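PDB 4N4B: GH62 arabinofuranosidase from Podospora anserina, which hydrolyses terminal non-reducing alpha-L-arabinofuranoside residues from alpha-L-arabinosides and probably acts on the arabinose side groups of xylan. Local coordinates for residues 179-182 and 183-187; 190-193 and 194-197. All coordinates share one frame; numbering follows the deposited sequence.

Interaction 1: 179-182 and 183-187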
ATOM      1  N   SER A 179      -1.726   2.779 -10.499  1.00  8.20           N
ATOM      2  CA  SER A 179      -1.139   3.989  -9.944  1.00  8.30           C
ATOM      3  C   SER A 179      -2.152   5.070  -9.883  1.00  8.78           C
ATOM      4  O   SER A 179      -3.261   4.966 -10.476  1.00  9.28           O
ATOM      5  CB  SER A 179       0.071   4.418 -10.749  1.00  8.79           C
ATOM      6  OG  SER A 179      -0.274   4.853 -12.097  1.00  9.80           O
ATOM      7  N   SER A 180      -1.933   6.084  -9.082  1.00  8.49           N
ATOM      8  CA  SER A 180      -2.865   7.173  -8.847  1.00  8.70           C
ATOM      9  C   SER A 180      -2.135   8.472  -9.187  1.00  8.81           C
ATOM     10  O   SER A 180      -0.962   8.616  -9.347  1.00  9.07           O
ATOM     11  CB  SER A 180      -3.219   7.247  -7.345  1.00 10.31           C
ATOM     12  OG  SER A 180      -3.960   6.112  -6.939  1.00 11.31           O
ATOM     13  N   ASP A 181      -2.970   9.512  -9.348  1.00 10.41           N
ATOM     14  CA  ASP A 181      -2.479  10.882  -9.634  1.00 11.13           C
ATOM     15  C   ASP A 181      -2.814  11.942  -8.604  1.00 12.44           C
ATOM     16  O   ASP A 181      -2.529  13.083  -8.828  1.00 12.31           O
ATOM     17  CB  ASP A 181      -2.856  11.397 -11.036  1.00 12.14           C
ATOM     18  CG  ASP A 181      -4.355  11.441 -11.302  1.00 12.04           C
ATOM     19  OD1 ASP A 181      -5.147  11.239 -10.403  1.00 11.80           O
ATOM     20  OD2 ASP A 181      -4.679  11.699 -12.446  1.00 13.59           O
ATOM     21  N   ASP A 182      -3.435  11.548  -7.498  1.00 11.40           N
ATOM     22  CA  ASP A 182      -3.865  12.506  -6.487  1.00 11.69           C
ATOM     23  C   ASP A 182      -4.856  13.495  -7.095  1.00 12.42           C
ATOM     24  O   ASP A 182      -4.996  14.623  -6.624  1.00 12.66           O
ATOM     25  CB  ASP A 182      -2.662  13.252  -5.907  1.00 12.08           C
ATOM     26  CG  ASP A 182      -2.054  12.539  -4.716  1.00 15.39           C
ATOM     27  OD1 ASP A 182      -2.538  11.441  -4.368  1.00 12.61           O
ATOM     28  OD2 ASP A 182      -1.093  13.077  -4.127  1.00 18.20           O
ATOM     29  N   ASN A 183      -5.536  13.056  -8.149  1.00 11.63           N
ATOM     30  CA  ASN A 183      -6.525  13.910  -8.884  1.00 11.85           C
ATOM     31  C   ASN A 183      -7.712  13.193  -9.248  1.00 13.06           C
ATOM     32  O   ASN A 183      -8.520  13.735 -10.033  1.00 14.49           O
ATOM     33  CB  ASN A 183      -5.871  14.603 -10.066  1.00 11.96           C
ATOM     34  CG  ASN A 183      -6.597  15.876 -10.446  1.00 13.15           C
ATOM     35  OD1 ASN A 183      -6.985  16.630  -9.547  1.00 16.28           O
ATOM     36  ND2 ASN A 183      -6.627  16.156 -11.702  1.00 14.60           N
ATOM     37  N   GLY A 184      -7.969  12.017  -8.711  1.00 11.17           N
ATOM     38  CA  GLY A 184      -9.180  11.275  -8.912  1.00 11.85           C
ATOM     39  C   GLY A 184      -9.165  10.203  -9.961  1.00 11.56           C
ATOM     40  O   GLY A 184     -10.108   9.557 -10.208  1.00 13.43           O
ATOM     41  N   GLN A 185      -7.969   9.949 -10.537  1.00 10.63           N
ATOM     42  CA  GLN A 185      -7.859   8.818 -11.462  1.00 11.15           C
ATOM     43  C   GLN A 185      -7.094   7.667 -10.828  1.00 10.36           C
ATOM     44  O   GLN A 185      -6.178   7.884  -9.976  1.00 11.37           O
ATOM     45  CB  GLN A 185      -7.097   9.156 -12.709  1.00 12.13           C
ATOM     46  CG  GLN A 185      -7.802  10.051 -13.740  1.00 12.68           C
ATOM     47  CD  GLN A 185      -8.238  11.388 -13.231  1.00 14.07           C
ATOM     48  OE1 GLN A 185      -7.448  12.234 -12.806  1.00 16.67           O
ATOM     49  NE2 GLN A 185      -9.523  11.545 -13.274  1.00 13.65           N
ATOM     50  N   LEU A 186      -7.488   6.484 -11.145  1.00 10.00           N
ATOM     51  CA  LEU A 186      -6.773   5.237 -10.895  1.00 10.52           C
ATOM     52  C   LEU A 186      -6.400   4.679 -12.238  1.00  9.75           C
ATOM     53  O   LEU A 186      -7.329   4.379 -13.034  1.00 10.89           O
ATOM     54  CB  LEU A 186      -7.616   4.255 -10.119  1.00 11.70           C
ATOM     55  CG  LEU A 186      -6.932   2.929  -9.748  1.00 12.12           C
ATOM     56  CD1 LEU A 186      -5.785   2.982  -8.780  1.00 12.40           C
ATOM     57  CD2 LEU A 186      -7.950   1.917  -9.247  1.00 13.62           C
ATOM     58  N   TYR A 187      -5.091   4.508 -12.533  1.00  9.05           N
ATOM     59  CA  TYR A 187      -4.573   4.033 -13.823  1.00  8.43           C
ATOM     60  C   TYR A 187      -4.196   2.574 -13.741  1.00  9.23           C
ATOM     61  O   TYR A 187      -3.813   2.140 -12.746  1.00  9.72           O
ATOM     62  CB  TYR A 187      -3.356   4.852 -14.233  1.00  8.98           C
ATOM     63  CG  TYR A 187      -3.632   6.312 -14.382  1.00 10.23           C
ATOM     64  CD1 TYR A 187      -4.223   6.814 -15.514  1.00 11.33           C
ATOM     65  CD2 TYR A 187      -3.309   7.180 -13.400  1.00 11.59           C
ATOM     66  CE1 TYR A 187      -4.526   8.158 -15.618  1.00 10.79           C
ATOM     67  CE2 TYR A 187      -3.614   8.521 -13.503  1.00 12.46           C
ATOM     68  CZ  TYR A 187      -4.186   9.006 -14.637  1.00 11.71           C
ATOM     69  OH  TYR A 187      -4.483  10.339 -14.728  1.00 12.61           O
TER
HETATM   70  O   HOH W   1      -6.606   6.721  -7.408  1.00 14.54           O
HETATM   71  O   HOH W   2      -5.943   9.962  -7.836  1.00 12.78           O
HETATM   72  O   HOH W   3      -4.796  17.376  -7.063  1.00 30.10           O
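Asp-181 organises this hairpin turn by accepting hydrogen bonds from three later residues. Its CG sits between the backbone N and the carbonyl carbon (chi1 59°), which turns the carboxylate back over the turn. There OD1 receives the backbone N of Asn-183 at 2.9 Å, which makes an Asx turn, and the backbone N of Gln-185 at 3.1 Å. The two donors reach OD1 from opposite faces of the carboxylate, so the bonds pin the group from both sides. Its OD2 takes the hydroxyl OH of Tyr-187 at 2.7 Å, a donor standing 43° out of the carboxylate plane. Ring and carboxylate are nearly perpendicular (87°), and Asp-181 CB lies in the ring plane at its edge.

Backbone bonds close the strands: Tyr-187 N to Ser-179 O (2.8 Å) and Ser-179 N to Tyr-187 O make the antiparallel hydrogen-bonded pair, followed by the non-hydrogen-bonded pair of Ser-180 and Leu-186. Among the waters, one joins Ser-180 OG (2.8 Å) to Gln-185 O.

The hairpin forms the two middle strands of a four-stranded propeller blade, flanked by strands 164-170 and 204-208, while helix 152-157 packs on Ser-179 and Tyr-187, and Ser-179 OG bonds to Trp-163.

Interaction 2: 190-193 and 194-197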
ATOM      1  N   GLU A 190      -0.744  -3.076 -18.305  1.00 10.55           N
ATOM      2  CA  GLU A 190      -0.523  -4.525 -18.210  1.00 10.64           C
ATOM      3  C   GLU A 190       0.607  -4.914 -19.143  1.00 10.83           C
ATOM      4  O   GLU A 190       0.905  -4.287 -20.129  1.00 12.04           O
ATOM      5  CB  GLU A 190      -1.816  -5.309 -18.412  1.00 13.46           C
ATOM      6  CG  GLU A 190      -2.448  -5.135 -19.781  1.00 15.33           C
ATOM      7  CD  GLU A 190      -3.723  -5.959 -19.914  1.00 16.67           C
ATOM      8  OE1 GLU A 190      -4.792  -5.444 -19.674  1.00 15.90           O
ATOM      9  OE2 GLU A 190      -3.540  -7.193 -20.248  1.00 21.03           O
ATOM     10  N   THR A 191       1.070  -6.128 -18.831  1.00 12.57           N
ATOM     11  CA  THR A 191       2.029  -6.883 -19.689  1.00 11.98           C
ATOM     12  C   THR A 191       1.798  -8.330 -19.440  1.00 13.19           C
ATOM     13  O   THR A 191       1.099  -8.740 -18.503  1.00 13.03           O
ATOM     14  CB  THR A 191       3.443  -6.462 -19.368  1.00 13.89           C
ATOM     15  OG1 THR A 191       4.326  -6.908 -20.426  1.00 12.49           O
ATOM     16  CG2 THR A 191       3.947  -6.944 -17.999  1.00 13.68           C
ATOM     17  N   SER A 192       2.354  -9.188 -20.320  1.00 13.52           N
ATOM     18  CA  SER A 192       2.220 -10.569 -20.009  1.00 13.79           C
ATOM     19  C   SER A 192       3.065 -11.007 -18.845  1.00 13.50           C
ATOM     20  O   SER A 192       4.090 -10.380 -18.530  1.00 13.60           O
ATOM     21  CB  SER A 192       2.644 -11.395 -21.275  1.00 14.13           C
ATOM     22  OG  SER A 192       3.998 -11.419 -21.437  1.00 16.48           O
ATOM     23  N   LEU A 193       2.691 -12.116 -18.224  1.00 14.38           N
ATOM     24  CA  LEU A 193       3.409 -12.732 -17.159  1.00 14.00           C
ATOM     25  C   LEU A 193       4.853 -12.957 -17.536  1.00 15.09           C
ATOM     26  O   LEU A 193       5.805 -12.733 -16.766  1.00 18.00           O
ATOM     27  CB  LEU A 193       2.723 -14.010 -16.602  1.00 15.26           C
ATOM     28  CG  LEU A 193       3.375 -14.682 -15.407  1.00 17.12           C
ATOM     29  CD1 LEU A 193       3.281 -13.784 -14.135  1.00 16.71           C
ATOM     30  CD2 LEU A 193       2.767 -16.057 -15.136  1.00 21.25           C
ATOM     31  N   GLU A 194       5.059 -13.454 -18.777  1.00 15.38           N
ATOM     32  CA  GLU A 194       6.343 -13.792 -19.251  1.00 18.11           C
ATOM     33  C   GLU A 194       7.250 -12.628 -19.565  1.00 15.47           C
ATOM     34  O   GLU A 194       8.498 -12.781 -19.529  1.00 19.28           O
ATOM     35  CB  GLU A 194       6.172 -14.759 -20.534  1.00 23.57           C
ATOM     36  CG  GLU A 194       5.355 -16.074 -20.262  1.00 31.09           C
ATOM     37  CD  GLU A 194       3.770 -15.960 -20.155  1.00 37.72           C
ATOM     38  OE1 GLU A 194       3.050 -14.905 -20.434  1.00 24.99           O
ATOM     39  OE2 GLU A 194       3.169 -17.015 -19.766  1.00 46.83           O
ATOM     40  N   GLN A 195       6.651 -11.455 -19.796  0.50 14.00           N
ATOM     41  CA  GLN A 195       7.400 -10.265 -20.116  0.50 12.97           C
ATOM     42  C   GLN A 195       7.742  -9.401 -18.858  0.50 11.94           C
ATOM     43  O   GLN A 195       8.729  -8.686 -18.866  0.50 12.23           O
ATOM     44  CB  GLN A 195       6.614  -9.414 -21.072  0.50 13.44           C
ATOM     45  CG  GLN A 195       6.444  -9.983 -22.510  0.50 13.78           C
ATOM     46  CD  GLN A 195       5.541  -8.990 -23.213  0.50 17.27           C
ATOM     47  OE1 GLN A 195       5.991  -7.913 -23.588  0.50 19.45           O
ATOM     48  NE2 GLN A 195       4.234  -9.216 -23.167  0.50 21.27           N
ATOM     49  N   PHE A 196       6.931  -9.572 -17.826  1.00 12.48           N
ATOM     50  CA  PHE A 196       7.098  -8.768 -16.590  1.00 11.35           C
ATOM     51  C   PHE A 196       8.542  -8.792 -16.155  1.00 11.36           C
ATOM     52  O   PHE A 196       9.153  -9.875 -16.087  1.00 12.54           O
ATOM     53  CB  PHE A 196       6.186  -9.319 -15.553  1.00 11.65           C
ATOM     54  CG  PHE A 196       6.273  -8.485 -14.252  1.00 10.14           C
ATOM     55  CD1 PHE A 196       7.213  -8.780 -13.291  1.00 12.30           C
ATOM     56  CD2 PHE A 196       5.442  -7.404 -14.069  1.00 11.04           C
ATOM     57  CE1 PHE A 196       7.282  -8.006 -12.085  1.00 11.24           C
ATOM     58  CE2 PHE A 196       5.532  -6.581 -12.906  1.00 11.52           C
ATOM     59  CZ  PHE A 196       6.436  -6.933 -11.937  1.00 11.96           C
ATOM     60  N   PRO A 197       9.157  -7.647 -15.778  1.00 11.16           N
ATOM     61  CA  PRO A 197       8.554  -6.321 -15.591  1.00 10.96           C
ATOM     62  C   PRO A 197       8.474  -5.468 -16.819  1.00 11.76           C
ATOM     63  O   PRO A 197       8.017  -4.301 -16.768  1.00 11.09           O
ATOM     64  CB  PRO A 197       9.475  -5.693 -14.549  1.00 11.63           C
ATOM     65  CG  PRO A 197      10.849  -6.264 -14.907  1.00 11.80           C
ATOM     66  CD  PRO A 197      10.539  -7.688 -15.279  1.00 12.39           C
TER
HETATM   67  O   HOH W   4       8.471 -12.587 -16.344  1.00 24.60           O
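Gln-195 folds back over Ser-192 and Thr-191 where strand 185-192 gives way to a loop. In the conformer described, one of two, its CB lies 3.5 Å from Thr-191 OG1, a hydroxyl whose main partner is the carbonyl O of Asn-198. With CG anti to the carbonyl carbon (chi1 -69°), the chain then runs past Ser-192, and CG comes to 3.0 Å from Ser-192 OG. At the tip, NE2 donates to Ser-192 OG at 2.8 Å, with the oxygen close to the amide plane, while OE1 sits loosely beside Thr-191 OG1. This hydrogen bond is doubtful for the other conformer.

The backbone evidence is firmer. Ser-192 O accepts from both Gln-195 N (3.1 Å) and Phe-196 N (3.0 Å); the second donor lies nearly in line with the carbonyl bond (165°), the first well above the carbonyl plane. Backbone angles at Leu-193 and Glu-194 fit a type I turn, and a weak bond from Gln-195 N to Ser-192 OG is consistent with an ST motif. Replacing Ser-192 by an alanine removes OG, which is likely to leave the NE2 of this Gln-195 conformer without its acceptor and free to swing, and Gln-195 N without its weak side-chain bond.

Beyond the turn, Thr-191 CG2 approaches Phe-196 at CA (3.9 Å) and at the ring edge. After a cis peptide bond, Pro-197 CB covers one ring face from 3.9 Å above its centre.

The turn starts the loop linking strands 185-192 and 204-208 of one blade, beside strand 174-180: Thr-191 is backbone-bonded to Cys-175, half of the disulfide with Cys-170, and Leu-193 and Phe-196 pack on that cysteine. The Phe-196 ring also meets Phe-110 and Tyr-117 of strands 103-110 and 115-121, joining this loop to the preceding blade.

How the interactions relate
Both contacts use strand 185-192, one near each end: interaction 1 closes the hairpin that starts it, and interaction 2 turns the chain out of it toward strand 204-208. Their centres are about 22 Å apart, with no touch between them beyond the shared strand. Interaction 1 is the inner of the two, its centre about 14 Å from the centre of the chain, against about 21 Å for interaction 2. The Ser-180 side chain lies about 9 Å from the bound calcium ion and about 8 Å from that of His-285, a residue seen to bind calcium in this protein. The Asp-182 side chain is about 5 Å from a Tris molecule, probably from the crystallisation liquor, which may mark a pocket. Interaction 2 lies away from these sites.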